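Local coordinates for protein ORF14 (Streptomyces clavuligerus, PDB 2WPX) that binds acetyl-CoA and probably acts as an acyltransferase of the tandem GNAT type in the clavulanic acid biosynthesis pathway, at residues A[179-193]-A[229-243]. Numbering follows the deposited sequence.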
loop_
_atom_site.group_PDB
_atom_site.type_symbol
_atom_site.label_atom_id
_atom_site.label_comp_id
_atom_site.label_asym_id
_atom_site.label_seq_id
_atom_site.Cartn_x
_atom_site.Cartn_y
_atom_site.Cartn_z
ATOM N N GLY A 179 28.155 2.760 19.280
ATOM C CA GLY A 179 27.058 2.222 20.077
ATOM C C GLY A 179 26.065 1.411 19.262
ATOM O O GLY A 179 25.209 0.702 19.851
ATOM N N TYR A 180 26.135 1.504 17.924
ATOM C CA TYR A 180 25.117 0.796 17.085
ATOM C C TYR A 180 25.643 -0.323 16.193
ATOM O O TYR A 180 26.797 -0.335 15.861
ATOM C CB TYR A 180 24.300 1.784 16.246
ATOM C CG TYR A 180 23.562 2.775 17.113
ATOM C CD1 TYR A 180 24.193 3.944 17.565
ATOM C CD2 TYR A 180 22.246 2.523 17.519
ATOM C CE1 TYR A 180 23.526 4.843 18.382
ATOM C CE2 TYR A 180 21.581 3.395 18.338
ATOM C CZ TYR A 180 22.224 4.560 18.766
ATOM O OH TYR A 180 21.535 5.444 19.560
ATOM N N SER A 181 24.801 -1.278 15.813
ATOM C CA SER A 181 25.190 -2.112 14.675
ATOM C C SER A 181 24.047 -2.413 13.739
ATOM O O SER A 181 22.892 -2.518 14.149
ATOM C CB SER A 181 25.885 -3.381 15.121
ATOM O OG SER A 181 25.161 -3.908 16.177
ATOM N N LEU A 182 24.385 -2.561 12.467
ATOM C CA LEU A 182 23.408 -2.845 11.430
ATOM C C LEU A 182 23.125 -4.321 11.389
ATOM O O LEU A 182 24.059 -5.104 11.401
ATOM C CB LEU A 182 24.019 -2.460 10.107
ATOM C CG LEU A 182 23.939 -0.949 10.037
ATOM C CD1 LEU A 182 24.234 -0.561 8.615
ATOM C CD2 LEU A 182 22.516 -0.492 10.391
ATOM N N VAL A 183 21.854 -4.701 11.345
ATOM C CA VAL A 183 21.468 -6.098 10.995
ATOM C C VAL A 183 20.509 -6.115 9.763
ATOM O O VAL A 183 19.766 -5.130 9.504
ATOM C CB VAL A 183 20.819 -6.824 12.231
ATOM C CG1 VAL A 183 19.438 -6.215 12.553
ATOM C CG2 VAL A 183 20.682 -8.337 12.025
ATOM N N THR A 184 20.505 -7.216 9.013
ATOM C CA THR A 184 19.635 -7.373 7.826
ATOM C C THR A 184 18.952 -8.718 7.884
ATOM O O THR A 184 19.501 -9.686 8.432
ATOM C CB THR A 184 20.423 -7.326 6.475
ATOM O OG1 THR A 184 21.358 -8.433 6.412
ATOM C CG2 THR A 184 21.170 -6.005 6.327
ATOM N N TRP A 185 17.761 -8.796 7.308
ATOM C CA TRP A 185 17.078 -10.079 7.126
ATOM C C TRP A 185 16.047 -9.984 5.972
ATOM O O TRP A 185 15.604 -8.877 5.622
ATOM C CB TRP A 185 16.404 -10.487 8.428
ATOM C CG TRP A 185 15.289 -9.630 8.858
ATOM C CD1 TRP A 185 14.009 -9.682 8.419
ATOM C CD2 TRP A 185 15.321 -8.599 9.855
ATOM N NE1 TRP A 185 13.227 -8.788 9.088
ATOM C CE2 TRP A 185 14.007 -8.102 9.975
ATOM C CE3 TRP A 185 16.326 -8.060 10.664
ATOM C CZ2 TRP A 185 13.674 -7.078 10.849
ATOM C CZ3 TRP A 185 15.997 -7.054 11.537
ATOM C CH2 TRP A 185 14.671 -6.569 11.623
ATOM N N GLY A 186 15.689 -11.149 5.419
ATOM C CA GLY A 186 14.885 -11.258 4.205
ATOM C C GLY A 186 13.401 -11.170 4.515
ATOM O O GLY A 186 12.956 -10.299 5.313
ATOM N N THR A 187 12.625 -12.084 3.926
ATOM C CA THR A 187 11.192 -11.972 3.918
ATOM C C THR A 187 10.619 -12.314 5.261
ATOM O O THR A 187 9.593 -11.779 5.645
ATOM C CB THR A 187 10.617 -12.913 2.838
ATOM O OG1 THR A 187 11.240 -12.586 1.583
ATOM C CG2 THR A 187 9.154 -12.735 2.703
ATOM N N ILE A 188 11.267 -13.220 5.981
ATOM C CA ILE A 188 10.736 -13.641 7.255
ATOM C C ILE A 188 11.609 -13.011 8.327
ATOM O O ILE A 188 12.848 -13.074 8.259
ATOM C CB ILE A 188 10.758 -15.222 7.396
ATOM C CG1 ILE A 188 10.009 -15.902 6.243
ATOM C CG2 ILE A 188 10.280 -15.641 8.779
ATOM C CD1 ILE A 188 8.530 -15.433 6.161
ATOM N N THR A 189 10.961 -12.406 9.309
ATOM C CA THR A 189 11.671 -11.759 10.429
ATOM C C THR A 189 12.159 -12.748 11.510
ATOM O O THR A 189 11.407 -13.493 12.072
ATOM C CB THR A 189 10.835 -10.584 11.037
ATOM O OG1 THR A 189 11.546 -9.957 12.128
ATOM C CG2 THR A 189 9.600 -11.102 11.582
ATOM N N PRO A 190 13.460 -12.787 11.770
ATOM C CA PRO A 190 13.908 -13.682 12.864
ATOM C C PRO A 190 13.096 -13.434 14.171
ATOM O O PRO A 190 12.799 -12.308 14.497
ATOM C CB PRO A 190 15.388 -13.316 13.022
ATOM C CG PRO A 190 15.758 -12.815 11.603
ATOM C CD PRO A 190 14.549 -11.945 11.268
ATOM N N ASP A 191 12.705 -14.496 14.865
ATOM C CA ASP A 191 12.063 -14.391 16.183
ATOM C C ASP A 191 12.684 -13.281 17.055
ATOM O O ASP A 191 11.966 -12.550 17.720
ATOM C CB ASP A 191 12.181 -15.729 16.938
ATOM C CG ASP A 191 11.470 -16.887 16.219
ATOM O OD1 ASP A 191 11.063 -16.734 15.034
ATOM O OD2 ASP A 191 11.329 -17.974 16.837
ATOM N N GLU A 192 14.006 -13.181 17.049
ATOM C CA GLU A 192 14.729 -12.236 17.847
ATOM C C GLU A 192 14.230 -10.800 17.701
ATOM O O GLU A 192 14.255 -10.039 18.688
ATOM C CB GLU A 192 16.191 -12.317 17.415
ATOM C CG GLU A 192 17.123 -11.453 18.167
ATOM C CD GLU A 192 18.582 -11.787 17.862
ATOM O OE1 GLU A 192 19.491 -11.256 18.538
ATOM O OE2 GLU A 192 18.843 -12.583 16.931
ATOM N N TYR A 193 13.811 -10.429 16.479
ATOM C CA TYR A 193 13.444 -9.040 16.184
ATOM C C TYR A 193 11.984 -8.744 16.019
ATOM O O TYR A 193 11.640 -7.591 15.780
ATOM C CB TYR A 193 14.150 -8.479 14.972
ATOM C CG TYR A 193 15.622 -8.594 15.060
ATOM C CD1 TYR A 193 16.304 -9.419 14.204
ATOM C CD2 TYR A 193 16.322 -7.929 16.016
ATOM C CE1 TYR A 193 17.667 -9.562 14.282
ATOM C CE2 TYR A 193 17.676 -8.087 16.109
ATOM C CZ TYR A 193 18.331 -8.902 15.231
ATOM O OH TYR A 193 19.680 -9.048 15.274
ATOM N N VAL A 229 3.981 -13.772 1.013
ATOM C CA VAL A 229 4.584 -14.911 0.362
ATOM C C VAL A 229 3.580 -15.494 -0.580
ATOM O O VAL A 229 3.954 -15.832 -1.696
ATOM C CB VAL A 229 5.075 -16.018 1.375
ATOM C CG1 VAL A 229 5.575 -17.213 0.632
ATOM C CG2 VAL A 229 6.200 -15.484 2.280
ATOM N N GLY A 230 2.314 -15.585 -0.153
ATOM C CA GLY A 230 1.252 -16.103 -1.015
ATOM C C GLY A 230 1.034 -15.211 -2.238
ATOM O O GLY A 230 0.638 -15.663 -3.315
ATOM N N ARG A 231 1.290 -13.928 -2.059
ATOM C CA ARG A 231 1.212 -13.015 -3.164
ATOM C C ARG A 231 2.533 -12.955 -3.970
ATOM O O ARG A 231 2.634 -12.210 -4.896
ATOM C CB ARG A 231 0.738 -11.641 -2.658
ATOM C CG ARG A 231 -0.772 -11.731 -2.326
ATOM C CD ARG A 231 -1.303 -10.529 -1.525
ATOM N NE ARG A 231 -1.056 -9.301 -2.227
ATOM C CZ ARG A 231 -1.570 -8.130 -1.856
ATOM N NH1 ARG A 231 -2.418 -8.084 -0.822
ATOM N NH2 ARG A 231 -1.275 -7.033 -2.540
ATOM N N GLY A 232 3.502 -13.790 -3.643
ATOM C CA GLY A 232 4.761 -13.844 -4.396
ATOM C C GLY A 232 5.672 -12.646 -4.123
ATOM O O GLY A 232 6.582 -12.361 -4.908
ATOM N N ARG A 233 5.371 -11.914 -3.042
ATOM C CA ARG A 233 6.168 -10.766 -2.640
ATOM C C ARG A 233 7.337 -11.201 -1.755
ATOM O O ARG A 233 7.173 -12.013 -0.838
ATOM C CB ARG A 233 5.307 -9.758 -1.861
ATOM C CG ARG A 233 4.413 -8.956 -2.768
ATOM C CD ARG A 233 3.474 -8.109 -2.003
ATOM N NE ARG A 233 2.700 -7.268 -2.916
ATOM C CZ ARG A 233 3.094 -6.047 -3.260
ATOM N NH1 ARG A 233 4.238 -5.564 -2.784
ATOM N NH2 ARG A 233 2.369 -5.318 -4.075
ATOM N N ARG A 234 8.483 -10.591 -2.014
ATOM C CA ARG A 234 9.713 -10.813 -1.308
ATOM C C ARG A 234 10.028 -9.524 -0.519
ATOM O O ARG A 234 9.725 -8.421 -0.993
ATOM C CB ARG A 234 10.760 -10.859 -2.409
ATOM C CG ARG A 234 11.774 -11.819 -2.307
ATOM C CD ARG A 234 12.054 -12.367 -3.708
ATOM N NE ARG A 234 12.564 -11.512 -4.790
ATOM C CZ ARG A 234 12.034 -11.492 -6.036
ATOM N NH1 ARG A 234 10.920 -12.177 -6.325
ATOM N NH2 ARG A 234 12.584 -10.783 -7.006
ATOM N N ALA A 235 10.739 -9.613 0.611
ATOM C CA ALA A 235 11.029 -8.382 1.354
ATOM C C ALA A 235 12.479 -8.289 1.817
ATOM O O ALA A 235 13.186 -9.299 1.869
ATOM C CB ALA A 235 10.048 -8.213 2.529
ATOM N N TYR A 236 12.931 -7.066 2.100
ATOM C CA TYR A 236 14.328 -6.852 2.486
ATOM C C TYR A 236 14.364 -5.918 3.699
ATOM O O TYR A 236 13.750 -4.824 3.668
ATOM C CB TYR A 236 15.146 -6.260 1.328
ATOM C CG TYR A 236 15.321 -7.166 0.151
ATOM C CD1 TYR A 236 14.320 -7.269 -0.853
ATOM C CD2 TYR A 236 16.473 -7.931 0.007
ATOM C CE1 TYR A 236 14.480 -8.093 -1.942
ATOM C CE2 TYR A 236 16.627 -8.765 -1.098
ATOM C CZ TYR A 236 15.627 -8.837 -2.039
ATOM O OH TYR A 236 15.775 -9.629 -3.109
ATOM N N HIS A 237 15.040 -6.349 4.770
ATOM C CA HIS A 237 15.046 -5.592 6.032
ATOM C C HIS A 237 16.456 -5.248 6.512
ATOM O O HIS A 237 17.358 -6.056 6.409
ATOM C CB HIS A 237 14.351 -6.367 7.139
ATOM C CG HIS A 237 12.948 -6.743 6.807
ATOM N ND1 HIS A 237 12.636 -7.877 6.083
ATOM C CD2 HIS A 237 11.766 -6.130 7.076
ATOM C CE1 HIS A 237 11.324 -7.958 5.943
ATOM N NE2 HIS A 237 10.772 -6.919 6.551
ATOM N N THR A 238 16.622 -4.018 6.976
ATOM C CA THR A 238 17.795 -3.594 7.716
ATOM C C THR A 238 17.324 -3.013 9.048
ATOM O O THR A 238 16.339 -2.288 9.114
ATOM C CB THR A 238 18.561 -2.525 6.962
ATOM O OG1 THR A 238 18.976 -3.066 5.698
ATOM C CG2 THR A 238 19.803 -2.054 7.800
ATOM N N GLY A 239 18.000 -3.395 10.113
ATOM C CA GLY A 239 17.678 -2.921 11.451
ATOM C C GLY A 239 18.899 -2.346 12.151
ATOM O O GLY A 239 20.041 -2.673 11.836
ATOM N N ALA A 240 18.665 -1.420 13.073
ATOM C CA ALA A 240 19.787 -0.881 13.803
ATOM C C ALA A 240 19.634 -1.300 15.241
ATOM O O ALA A 240 18.576 -1.084 15.836
ATOM C CB ALA A 240 19.830 0.612 13.698
ATOM N N VAL A 241 20.679 -1.914 15.792
ATOM C CA VAL A 241 20.606 -2.323 17.187
ATOM C C VAL A 241 21.452 -1.432 18.050
ATOM O O VAL A 241 22.569 -1.128 17.683
ATOM C CB VAL A 241 21.017 -3.807 17.418
ATOM C CG1 VAL A 241 21.013 -4.106 18.922
ATOM C CG2 VAL A 241 20.048 -4.756 16.694
ATOM N N HIS A 242 20.933 -1.029 19.198
ATOM C CA HIS A 242 21.735 -0.301 20.184
ATOM C C HIS A 242 22.457 -1.253 21.134
ATOM O O HIS A 242 21.838 -1.806 22.050
ATOM C CB HIS A 242 20.887 0.738 20.925
ATOM C CG HIS A 242 21.666 1.586 21.903
ATOM N ND1 HIS A 242 21.504 1.493 23.275
ATOM C CD2 HIS A 242 22.600 2.560 21.703
ATOM C CE1 HIS A 242 22.302 2.372 23.873
ATOM N NE2 HIS A 242 22.994 3.008 22.944
ATOM N N ASP A 243 23.781 -1.425 20.948
ATOM C CA ASP A 243 24.513 -2.494 21.668
ATOM C C ASP A 243 24.338 -2.456 23.193
ATOM O O ASP A 243 24.187 -3.501 23.834
ATOM C CB ASP A 243 26.008 -2.563 21.312
ATOM C CG ASP A 243 26.281 -2.552 19.771
ATOM O OD1 ASP A 243 27.381 -2.076 19.400
ATOM O OD2 ASP A 243 25.463 -3.016 18.936
HETATM O O HOH W 1 14.299 -11.382 0.570
#
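W185 and H237 form an offset stack, with the imidazole and the indole's five-membered ring 4.1 Å apart at their centroids and turned only 15° from parallel. H237 CB also lies over that indole face in a CH-pi contact, while T189 OG1 and P190 CD cover the opposite face. With CG set between its backbone N and carbonyl carbon (chi1 67°), W185 brings its six-membered ring up beside G239, CZ3 nearest. Glycine suits this position because V183 CG1 and W185 CZ3 crowd the side where a side chain would start. Histidine suits its place because its ring both stacks and donates: ND1 bonds W185 O at 3.2 Å and, more weakly, G186 O. W185 O lies in the imidazole plane, but ND1 stands above that carbonyl's plane. W185 O also accepts from H237 N; the ND1 bond, with the stack, fixes the ring's rotation.

Short hydroxyl side chains suit the strand ends: T187 OG1 accepts a nearly straight bond from A235 N, 3.2 Å away, and S181 OG donates to the syn lone pair of D243 OD2 (2.9 Å). H242 CD2 packs over one face of the Y180 ring, whose hydroxyl bonds H275.

Paired backbone bonds at S181–V241, V183–G239 and W185–H237 hold the strands antiparallel. Helix 280-295 packs on the L182, T184 and T238 face. Strand 180-185 is outermost, as expected for the N-terminal antiparallel edge of a GNAT fold, here the second tandem domain.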